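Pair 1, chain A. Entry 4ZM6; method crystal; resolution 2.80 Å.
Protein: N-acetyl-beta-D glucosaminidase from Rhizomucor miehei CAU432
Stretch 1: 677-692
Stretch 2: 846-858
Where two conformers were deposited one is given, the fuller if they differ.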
# COMPACT_ATOMS: atom_id res chain seq x y z
N LYS A 677 -7.65 16.74 21.77
CA LYS A 677 -7.69 16.23 20.39
C LYS A 677 -9.12 15.94 19.93
O LYS A 677 -9.34 15.73 18.74
CB LYS A 677 -6.88 14.94 20.26
CG LYS A 677 -5.40 15.07 20.60
CD LYS A 677 -4.57 15.52 19.41
CE LYS A 677 -3.10 15.57 19.77
NZ LYS A 677 -2.36 16.54 18.93
N GLY A 678 -10.07 15.90 20.86
CA GLY A 678 -11.48 15.71 20.52
C GLY A 678 -12.17 14.54 21.19
O GLY A 678 -13.38 14.36 21.01
N TRP A 679 -11.44 13.74 21.97
CA TRP A 679 -12.03 12.62 22.69
C TRP A 679 -13.01 13.12 23.74
O TRP A 679 -12.69 14.04 24.48
CB TRP A 679 -10.94 11.77 23.38
CG TRP A 679 -10.10 10.95 22.44
CD1 TRP A 679 -8.95 11.33 21.82
CD2 TRP A 679 -10.34 9.60 22.04
NE1 TRP A 679 -8.47 10.31 21.05
CE2 TRP A 679 -9.30 9.23 21.17
CE3 TRP A 679 -11.34 8.66 22.31
CZ2 TRP A 679 -9.22 7.97 20.58
CZ3 TRP A 679 -11.26 7.41 21.73
CH2 TRP A 679 -10.20 7.08 20.87
N ARG A 680 -14.18 12.50 23.80
CA ARG A 680 -15.20 12.83 24.79
C ARG A 680 -15.01 12.01 26.08
O ARG A 680 -15.49 10.88 26.18
CB ARG A 680 -16.60 12.63 24.20
N MET A 681 -14.33 12.59 27.07
CA MET A 681 -14.08 11.92 28.36
C MET A 681 -15.33 11.97 29.24
O MET A 681 -16.05 12.96 29.25
CB MET A 681 -12.92 12.59 29.12
CG MET A 681 -11.64 12.83 28.32
SD MET A 681 -10.82 11.35 27.70
CE MET A 681 -10.27 10.58 29.21
N ASP A 682 -15.56 10.90 30.00
CA ASP A 682 -16.71 10.83 30.91
C ASP A 682 -16.51 11.70 32.15
O ASP A 682 -15.37 11.97 32.54
CB ASP A 682 -16.97 9.38 31.35
CG ASP A 682 -17.41 8.48 30.21
OD1 ASP A 682 -17.29 8.87 29.02
OD2 ASP A 682 -17.89 7.37 30.50
N ASP A 683 -17.61 12.10 32.77
CA ASP A 683 -17.58 12.94 33.97
C ASP A 683 -17.14 12.16 35.20
O ASP A 683 -16.37 12.65 36.03
CB ASP A 683 -18.97 13.54 34.24
CG ASP A 683 -19.47 14.42 33.11
OD1 ASP A 683 -18.63 14.99 32.38
OD2 ASP A 683 -20.70 14.54 32.96
N ASN A 684 -17.65 10.93 35.31
CA ASN A 684 -17.39 10.06 36.46
C ASN A 684 -16.23 9.12 36.19
O ASN A 684 -15.81 8.94 35.04
CB ASN A 684 -18.65 9.25 36.80
CG ASN A 684 -19.11 8.38 35.64
OD1 ASN A 684 -18.73 7.21 35.54
ND2 ASN A 684 -19.94 8.95 34.76
N LEU A 685 -15.70 8.52 37.26
CA LEU A 685 -14.59 7.58 37.15
C LEU A 685 -15.08 6.13 37.11
O LEU A 685 -16.27 5.85 37.27
CB LEU A 685 -13.62 7.76 38.33
CG LEU A 685 -12.81 9.05 38.36
CD1 LEU A 685 -11.86 9.04 39.55
CD2 LEU A 685 -12.03 9.28 37.07
N VAL A 686 -14.14 5.23 36.86
CA VAL A 686 -14.37 3.80 36.81
C VAL A 686 -13.20 3.16 37.55
O VAL A 686 -12.09 3.68 37.49
CB VAL A 686 -14.48 3.33 35.34
CG1 VAL A 686 -13.80 1.98 35.11
CG2 VAL A 686 -15.93 3.27 34.90
N HIS A 687 -13.45 2.05 38.25
CA HIS A 687 -12.49 1.53 39.23
C HIS A 687 -12.10 0.07 39.05
O HIS A 687 -12.90 -0.76 38.60
CB HIS A 687 -13.07 1.69 40.63
CG HIS A 687 -13.66 3.04 40.89
ND1 HIS A 687 -12.90 4.12 41.30
CD2 HIS A 687 -14.93 3.49 40.79
CE1 HIS A 687 -13.68 5.17 41.45
NE2 HIS A 687 -14.92 4.82 41.14
N ASP A 688 -10.85 -0.23 39.39
CA ASP A 688 -10.39 -1.59 39.67
C ASP A 688 -10.35 -1.75 41.19
O ASP A 688 -9.88 -0.86 41.90
CB ASP A 688 -8.98 -1.83 39.11
CG ASP A 688 -8.97 -2.07 37.60
OD1 ASP A 688 -10.04 -2.10 36.97
OD2 ASP A 688 -7.86 -2.20 37.04
N LEU A 689 -10.83 -2.89 41.68
CA LEU A 689 -10.85 -3.18 43.12
C LEU A 689 -9.80 -4.22 43.50
O LEU A 689 -9.41 -5.05 42.68
CB LEU A 689 -12.23 -3.69 43.53
CG LEU A 689 -13.44 -2.92 43.02
CD1 LEU A 689 -14.72 -3.52 43.58
CD2 LEU A 689 -13.35 -1.44 43.38
N ILE A 690 -9.35 -4.16 44.75
CA ILE A 690 -8.46 -5.18 45.32
C ILE A 690 -9.04 -5.69 46.64
O ILE A 690 -9.56 -4.91 47.44
CB ILE A 690 -7.01 -4.66 45.55
CG1 ILE A 690 -6.14 -5.78 46.14
CG2 ILE A 690 -6.99 -3.44 46.46
CD1 ILE A 690 -4.66 -5.44 46.22
N GLY A 691 -8.95 -7.00 46.85
CA GLY A 691 -9.49 -7.63 48.05
C GLY A 691 -8.53 -8.63 48.67
O GLY A 691 -8.01 -9.51 47.98
N ASP A 692 -8.28 -8.48 49.97
CA ASP A 692 -7.49 -9.45 50.73
C ASP A 692 -8.34 -10.68 51.06
O ASP A 692 -9.43 -10.55 51.60
CB ASP A 692 -6.96 -8.81 52.02
CG ASP A 692 -6.07 -9.74 52.81
OD1 ASP A 692 -5.27 -10.47 52.20
OD2 ASP A 692 -6.15 -9.73 54.06
N GLY A 846 -15.29 -7.35 51.17
CA GLY A 846 -13.88 -7.02 51.45
C GLY A 846 -13.06 -6.35 50.36
O GLY A 846 -11.84 -6.23 50.50
N TYR A 847 -13.71 -5.90 49.28
CA TYR A 847 -12.99 -5.20 48.20
C TYR A 847 -12.97 -3.68 48.40
O TYR A 847 -14.02 -3.06 48.50
CB TYR A 847 -13.59 -5.51 46.82
CG TYR A 847 -13.34 -6.92 46.35
CD1 TYR A 847 -12.10 -7.31 45.87
CD2 TYR A 847 -14.36 -7.87 46.36
CE1 TYR A 847 -11.87 -8.60 45.43
CE2 TYR A 847 -14.15 -9.16 45.92
CZ TYR A 847 -12.90 -9.52 45.46
OH TYR A 847 -12.70 -10.82 45.03
N LYS A 848 -11.77 -3.11 48.48
CA LYS A 848 -11.59 -1.66 48.46
C LYS A 848 -10.95 -1.28 47.12
O LYS A 848 -10.35 -2.12 46.46
CB LYS A 848 -10.75 -1.20 49.65
CG LYS A 848 -9.26 -1.47 49.58
CD LYS A 848 -8.63 -1.29 50.96
CE LYS A 848 -7.25 -0.65 50.90
NZ LYS A 848 -6.22 -1.59 50.40
N THR A 849 -11.09 -0.01 46.73
CA THR A 849 -10.69 0.39 45.37
C THR A 849 -9.17 0.46 45.29
O THR A 849 -8.50 0.87 46.23
CB THR A 849 -11.31 1.74 44.88
OG1 THR A 849 -10.37 2.80 45.05
CG2 THR A 849 -12.62 2.08 45.60
N TRP A 850 -8.64 0.04 44.14
CA TRP A 850 -7.21 -0.13 43.96
C TRP A 850 -6.64 0.96 43.06
O TRP A 850 -5.63 1.58 43.39
CB TRP A 850 -6.94 -1.51 43.35
CG TRP A 850 -5.51 -1.76 43.06
CD1 TRP A 850 -4.48 -1.71 43.95
CD2 TRP A 850 -4.94 -2.08 41.79
NE1 TRP A 850 -3.30 -1.98 43.31
CE2 TRP A 850 -3.55 -2.22 41.99
CE3 TRP A 850 -5.46 -2.27 40.51
CZ2 TRP A 850 -2.67 -2.54 40.94
CZ3 TRP A 850 -4.59 -2.59 39.47
CH2 TRP A 850 -3.21 -2.72 39.70
N ARG A 851 -7.27 1.14 41.91
CA ARG A 851 -6.89 2.19 40.96
C ARG A 851 -8.15 2.68 40.25
O ARG A 851 -9.12 1.92 40.10
CB ARG A 851 -5.89 1.65 39.94
CG ARG A 851 -4.56 1.17 40.50
CD ARG A 851 -3.67 2.32 40.93
NE ARG A 851 -2.46 1.86 41.62
CZ ARG A 851 -1.41 1.30 41.03
NH1 ARG A 851 -1.39 1.10 39.72
NH2 ARG A 851 -0.36 0.93 41.75
N SER A 852 -8.14 3.93 39.79
CA SER A 852 -9.29 4.52 39.09
C SER A 852 -8.92 4.98 37.68
O SER A 852 -7.77 5.36 37.42
CB SER A 852 -9.87 5.68 39.90
OG SER A 852 -10.19 5.28 41.22
N TYR A 853 -9.89 4.94 36.78
CA TYR A 853 -9.70 5.38 35.39
C TYR A 853 -10.87 6.24 34.93
O TYR A 853 -11.98 6.09 35.41
CB TYR A 853 -9.59 4.17 34.45
CG TYR A 853 -8.73 3.04 34.97
CD1 TYR A 853 -9.28 2.04 35.76
CD2 TYR A 853 -7.37 2.97 34.67
CE1 TYR A 853 -8.50 1.01 36.24
CE2 TYR A 853 -6.59 1.93 35.15
CZ TYR A 853 -7.16 0.95 35.94
OH TYR A 853 -6.41 -0.09 36.43
N ARG A 854 -10.60 7.13 33.98
CA ARG A 854 -11.66 7.88 33.32
C ARG A 854 -11.78 7.41 31.89
O ARG A 854 -10.83 7.50 31.12
CB ARG A 854 -11.36 9.38 33.34
CG ARG A 854 -12.43 10.24 32.68
CD ARG A 854 -12.02 11.70 32.64
NE ARG A 854 -11.65 12.18 33.97
CZ ARG A 854 -12.51 12.50 34.93
NH1 ARG A 854 -13.83 12.40 34.73
NH2 ARG A 854 -12.05 12.92 36.10
N LEU A 855 -12.95 6.89 31.53
CA LEU A 855 -13.18 6.40 30.18
C LEU A 855 -13.21 7.55 29.20
O LEU A 855 -13.46 8.70 29.57
CB LEU A 855 -14.48 5.61 30.10
CG LEU A 855 -14.63 4.41 31.04
CD1 LEU A 855 -15.83 3.57 30.62
CD2 LEU A 855 -13.36 3.57 31.09
N GLY A 856 -12.94 7.24 27.94
CA GLY A 856 -13.02 8.19 26.84
C GLY A 856 -13.50 7.46 25.61
O GLY A 856 -13.19 6.28 25.43
N HIS A 857 -14.25 8.15 24.76
CA HIS A 857 -14.76 7.55 23.53
C HIS A 857 -14.86 8.62 22.45
O HIS A 857 -14.59 9.80 22.71
CB HIS A 857 -16.13 6.92 23.77
CG HIS A 857 -17.24 7.92 23.92
ND1 HIS A 857 -17.55 8.50 25.13
CD2 HIS A 857 -18.10 8.43 23.02
CE1 HIS A 857 -18.56 9.34 24.96
NE2 HIS A 857 -18.91 9.32 23.69
N PHE A 858 -15.22 8.21 21.24
CA PHE A 858 -15.33 9.13 20.10
C PHE A 858 -16.14 8.51 18.97
O PHE A 858 -16.06 7.31 18.70
CB PHE A 858 -13.94 9.53 19.58
CG PHE A 858 -13.98 10.56 18.47
CD1 PHE A 858 -14.12 11.91 18.76
CD2 PHE A 858 -13.88 10.16 17.14
CE1 PHE A 858 -14.16 12.85 17.74
CE2 PHE A 858 -13.92 11.10 16.12
CZ PHE A 858 -14.06 12.45 16.42
OXT PHE A 858 -16.91 9.19 18.29

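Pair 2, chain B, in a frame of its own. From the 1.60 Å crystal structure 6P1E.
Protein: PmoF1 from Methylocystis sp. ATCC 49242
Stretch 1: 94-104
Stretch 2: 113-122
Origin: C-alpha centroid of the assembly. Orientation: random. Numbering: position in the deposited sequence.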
# COMPACT_ATOMS: atom_id res chain seq x y z
N HIS B 94 -8.00 4.21 -21.60
CA HIS B 94 -7.97 2.97 -20.85
C HIS B 94 -6.60 2.73 -20.22
O HIS B 94 -5.58 2.80 -20.90
CB HIS B 94 -8.34 1.79 -21.75
CG HIS B 94 -8.49 0.50 -21.02
ND1 HIS B 94 -7.45 -0.40 -20.89
CD2 HIS B 94 -9.54 -0.05 -20.37
CE1 HIS B 94 -7.86 -1.45 -20.20
NE2 HIS B 94 -9.13 -1.26 -19.87
N LEU B 95 -6.59 2.45 -18.92
CA LEU B 95 -5.33 2.19 -18.22
C LEU B 95 -4.81 0.76 -18.38
O LEU B 95 -5.55 -0.21 -18.21
CB LEU B 95 -5.51 2.49 -16.73
CG LEU B 95 -5.45 3.96 -16.29
CD1 LEU B 95 -5.67 4.10 -14.81
CD2 LEU B 95 -4.11 4.53 -16.63
N GLU B 96 -3.53 0.66 -18.72
CA GLU B 96 -2.79 -0.60 -18.71
C GLU B 96 -1.69 -0.61 -17.64
O GLU B 96 -0.99 0.38 -17.46
CB GLU B 96 -2.21 -0.91 -20.09
CG GLU B 96 -3.26 -1.47 -21.05
CD GLU B 96 -2.71 -1.82 -22.42
OE1 GLU B 96 -2.07 -0.95 -23.05
OE2 GLU B 96 -2.91 -2.97 -22.86
N VAL B 97 -1.57 -1.73 -16.94
CA VAL B 97 -0.73 -1.85 -15.74
C VAL B 97 0.72 -1.43 -15.97
O VAL B 97 1.31 -0.75 -15.13
CB VAL B 97 -0.75 -3.30 -15.22
CG1 VAL B 97 0.39 -3.57 -14.24
CG2 VAL B 97 -2.07 -3.58 -14.58
N GLY B 98 1.31 -1.87 -17.08
CA GLY B 98 2.71 -1.61 -17.35
C GLY B 98 2.98 -0.12 -17.45
O GLY B 98 4.12 0.32 -17.33
N TRP B 99 1.92 0.65 -17.67
CA TRP B 99 2.05 2.09 -17.80
C TRP B 99 2.19 2.63 -16.38
O TRP B 99 1.78 1.97 -15.43
CB TRP B 99 0.82 2.72 -18.45
CG TRP B 99 0.46 2.20 -19.80
CD1 TRP B 99 1.10 1.23 -20.51
CD2 TRP B 99 -0.66 2.60 -20.59
NE1 TRP B 99 0.46 1.01 -21.71
CE2 TRP B 99 -0.63 1.84 -21.78
CE3 TRP B 99 -1.69 3.53 -20.42
CZ2 TRP B 99 -1.59 1.99 -22.79
CZ3 TRP B 99 -2.64 3.68 -21.42
CH2 TRP B 99 -2.58 2.91 -22.58
N GLY B 100 2.79 3.80 -16.25
CA GLY B 100 2.83 4.47 -14.96
C GLY B 100 1.91 5.65 -15.13
O GLY B 100 1.41 5.88 -16.24
N LEU B 101 1.67 6.40 -14.07
CA LEU B 101 0.83 7.59 -14.18
C LEU B 101 1.55 8.74 -13.51
O LEU B 101 1.79 8.72 -12.31
CB LEU B 101 -0.54 7.37 -13.55
CG LEU B 101 -1.48 8.58 -13.69
CD1 LEU B 101 -1.92 8.74 -15.14
CD2 LEU B 101 -2.68 8.47 -12.77
N GLU B 102 1.89 9.75 -14.31
CA GLU B 102 2.54 10.93 -13.78
C GLU B 102 1.51 11.80 -13.09
O GLU B 102 0.43 12.06 -13.64
CB GLU B 102 3.24 11.72 -14.89
CG GLU B 102 3.96 12.96 -14.40
CD GLU B 102 4.82 13.60 -15.47
OE1 GLU B 102 4.26 14.27 -16.36
OE2 GLU B 102 6.06 13.42 -15.42
N MET B 103 1.84 12.25 -11.89
CA MET B 103 0.97 13.09 -11.10
C MET B 103 1.81 14.13 -10.39
O MET B 103 3.00 13.91 -10.15
CB MET B 103 0.17 12.28 -10.07
CG MET B 103 -0.54 11.05 -10.63
SD MET B 103 -1.17 9.98 -9.32
CE MET B 103 -2.26 11.09 -8.44
N THR B 104 1.19 15.24 -10.02
CA THR B 104 1.85 16.24 -9.19
C THR B 104 1.06 16.36 -7.90
O THR B 104 -0.13 16.68 -7.92
CB THR B 104 1.94 17.61 -9.88
OG1 THR B 104 2.63 17.47 -11.14
CG2 THR B 104 2.69 18.60 -9.00
N VAL B 113 5.53 18.15 -5.82
CA VAL B 113 6.43 17.06 -6.18
C VAL B 113 5.79 16.23 -7.29
O VAL B 113 4.61 15.86 -7.20
CB VAL B 113 6.80 16.18 -4.97
CG1 VAL B 113 5.56 15.55 -4.32
CG2 VAL B 113 7.80 15.09 -5.37
N VAL B 114 6.54 15.96 -8.35
CA VAL B 114 6.06 15.12 -9.43
C VAL B 114 6.41 13.67 -9.13
O VAL B 114 7.55 13.35 -8.77
CB VAL B 114 6.67 15.53 -10.79
CG1 VAL B 114 6.20 14.58 -11.90
CG2 VAL B 114 6.29 16.96 -11.12
N ILE B 115 5.42 12.80 -9.27
CA ILE B 115 5.60 11.38 -8.98
C ILE B 115 5.14 10.54 -10.16
O ILE B 115 4.44 11.02 -11.04
CB ILE B 115 4.81 10.96 -7.72
CG1 ILE B 115 3.30 11.10 -7.96
CG2 ILE B 115 5.24 11.80 -6.52
CD1 ILE B 115 2.45 10.50 -6.86
N ASP B 116 5.56 9.28 -10.15
CA ASP B 116 5.08 8.30 -11.11
C ASP B 116 4.39 7.20 -10.31
O ASP B 116 5.04 6.43 -9.61
CB ASP B 116 6.23 7.75 -11.95
CG ASP B 116 5.76 6.78 -13.02
OD1 ASP B 116 4.61 6.93 -13.49
OD2 ASP B 116 6.54 5.88 -13.40
N ALA B 117 3.07 7.16 -10.41
CA ALA B 117 2.29 6.20 -9.64
C ALA B 117 2.19 4.88 -10.40
O ALA B 117 1.95 4.86 -11.60
CB ALA B 117 0.90 6.75 -9.35
N ALA B 118 2.40 3.79 -9.68
CA ALA B 118 2.31 2.48 -10.28
C ALA B 118 0.83 2.05 -10.37
O ALA B 118 0.03 2.43 -9.52
CB ALA B 118 3.14 1.51 -9.50
N ILE B 119 0.48 1.28 -11.39
CA ILE B 119 -0.93 0.98 -11.66
C ILE B 119 -1.34 -0.47 -11.37
O ILE B 119 -0.76 -1.41 -11.90
CB ILE B 119 -1.26 1.30 -13.14
CG1 ILE B 119 -1.02 2.79 -13.40
CG2 ILE B 119 -2.71 0.93 -13.46
CD1 ILE B 119 -1.14 3.19 -14.85
N ASP B 120 -2.34 -0.61 -10.50
CA ASP B 120 -3.01 -1.88 -10.23
C ASP B 120 -4.31 -1.98 -11.05
O ASP B 120 -5.24 -1.22 -10.78
CB ASP B 120 -3.34 -2.00 -8.74
CG ASP B 120 -3.67 -3.43 -8.31
OD1 ASP B 120 -3.14 -4.38 -8.94
OD2 ASP B 120 -4.44 -3.59 -7.34
N ALA B 121 -4.39 -2.88 -12.03
CA ALA B 121 -5.60 -3.02 -12.85
C ALA B 121 -6.47 -4.30 -12.73
O ALA B 121 -7.66 -4.21 -12.99
CB ALA B 121 -5.22 -2.85 -14.30
N PRO B 122 -5.89 -5.48 -12.37
CA PRO B 122 -6.62 -6.76 -12.44
C PRO B 122 -8.16 -6.73 -12.36
O PRO B 122 -8.80 -7.31 -13.24
CB PRO B 122 -6.07 -7.53 -11.23
CG PRO B 122 -4.82 -6.80 -10.82
CD PRO B 122 -4.56 -5.72 -11.81

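In both pairs two strands run antiparallel, their N-to-C directions 134° apart in pair 1 and 148° in pair 2, and a loop leads into the first strand. Fourteen central residues superpose with an RMSD of 0.9 Å: D682(A) to D688(A) fall on V97(B) to M103(B), and W850(A) to G856(A) on I115(B)'s neighbour V114(B) through D120(B).

The best-matched rung is V686(A)–Y853(A), equivalent to L101(B)–A117(B). Each is a hydrogen-bonded pair: V686(A) N to Y853(A) O is 2.7 Å and Y853(A) N to V686(A) O 2.6 Å, while L101(B) N to A117(B) O is 2.9 Å and A117(B) N to L101(B) O 2.8 Å. The next such rung also matches, D688(A) with R851(A) and M103(B) with I115(B), but pair 1 has a beta bulge just beyond it. There D688(A) O accepts from both W850(A) N, at 2.7 Å, and R851(A) N, at 3.3 Å; in pair 2 M103(B) O receives I115(B) N at 2.8 Å.

The side chains on the face of these rungs differ sharply. In pair 1 the large ring of Y853(A) reaches along the sheet, and its OH donates to D688(A) OD2 at 2.6 Å, giving a buried carboxylate a polar partner. In pair 2 the matching residues are A117(B) and M103(B). The small methyl leaves the flexible thioether to cover it, with M103(B) SD 3.8 Å from A117(B) CB, and M103(B) CB also lies 4.0 Å from I115(B) CG1: an apolar solution throughout.

On the other face, H687(A) and S852(A) share a hydrogen bond, ND1 to OG 2.9 Å. Their counterparts E102(B) and D116(B), two acidic residues in exposed positions, form no such bond. D116(B) OD1 instead approaches G100(B) CA to 3.4 Å, where a side chain on the glycine would clash with that oxygen.

The loop is held differently as well. In pair 1 the long R854(A) extends its guanidinium so that NH1 donates to D682(A) O at 2.7 Å and, weakly, to D683(A) O at 2.9 Å, while L685(A) CD2 lies over one guanidinium face. The matching A118(B) is too short to do this. Pair 2 relies on I119(B), the counterpart of L855(A): its CD1 lies 3.7 Å from L95(B) CD2 and 4.1 Å from W99(B) CB, an apolar plug against a loop whose type I turn is closed by W99(B) N to E96(B) O, 2.9 Å.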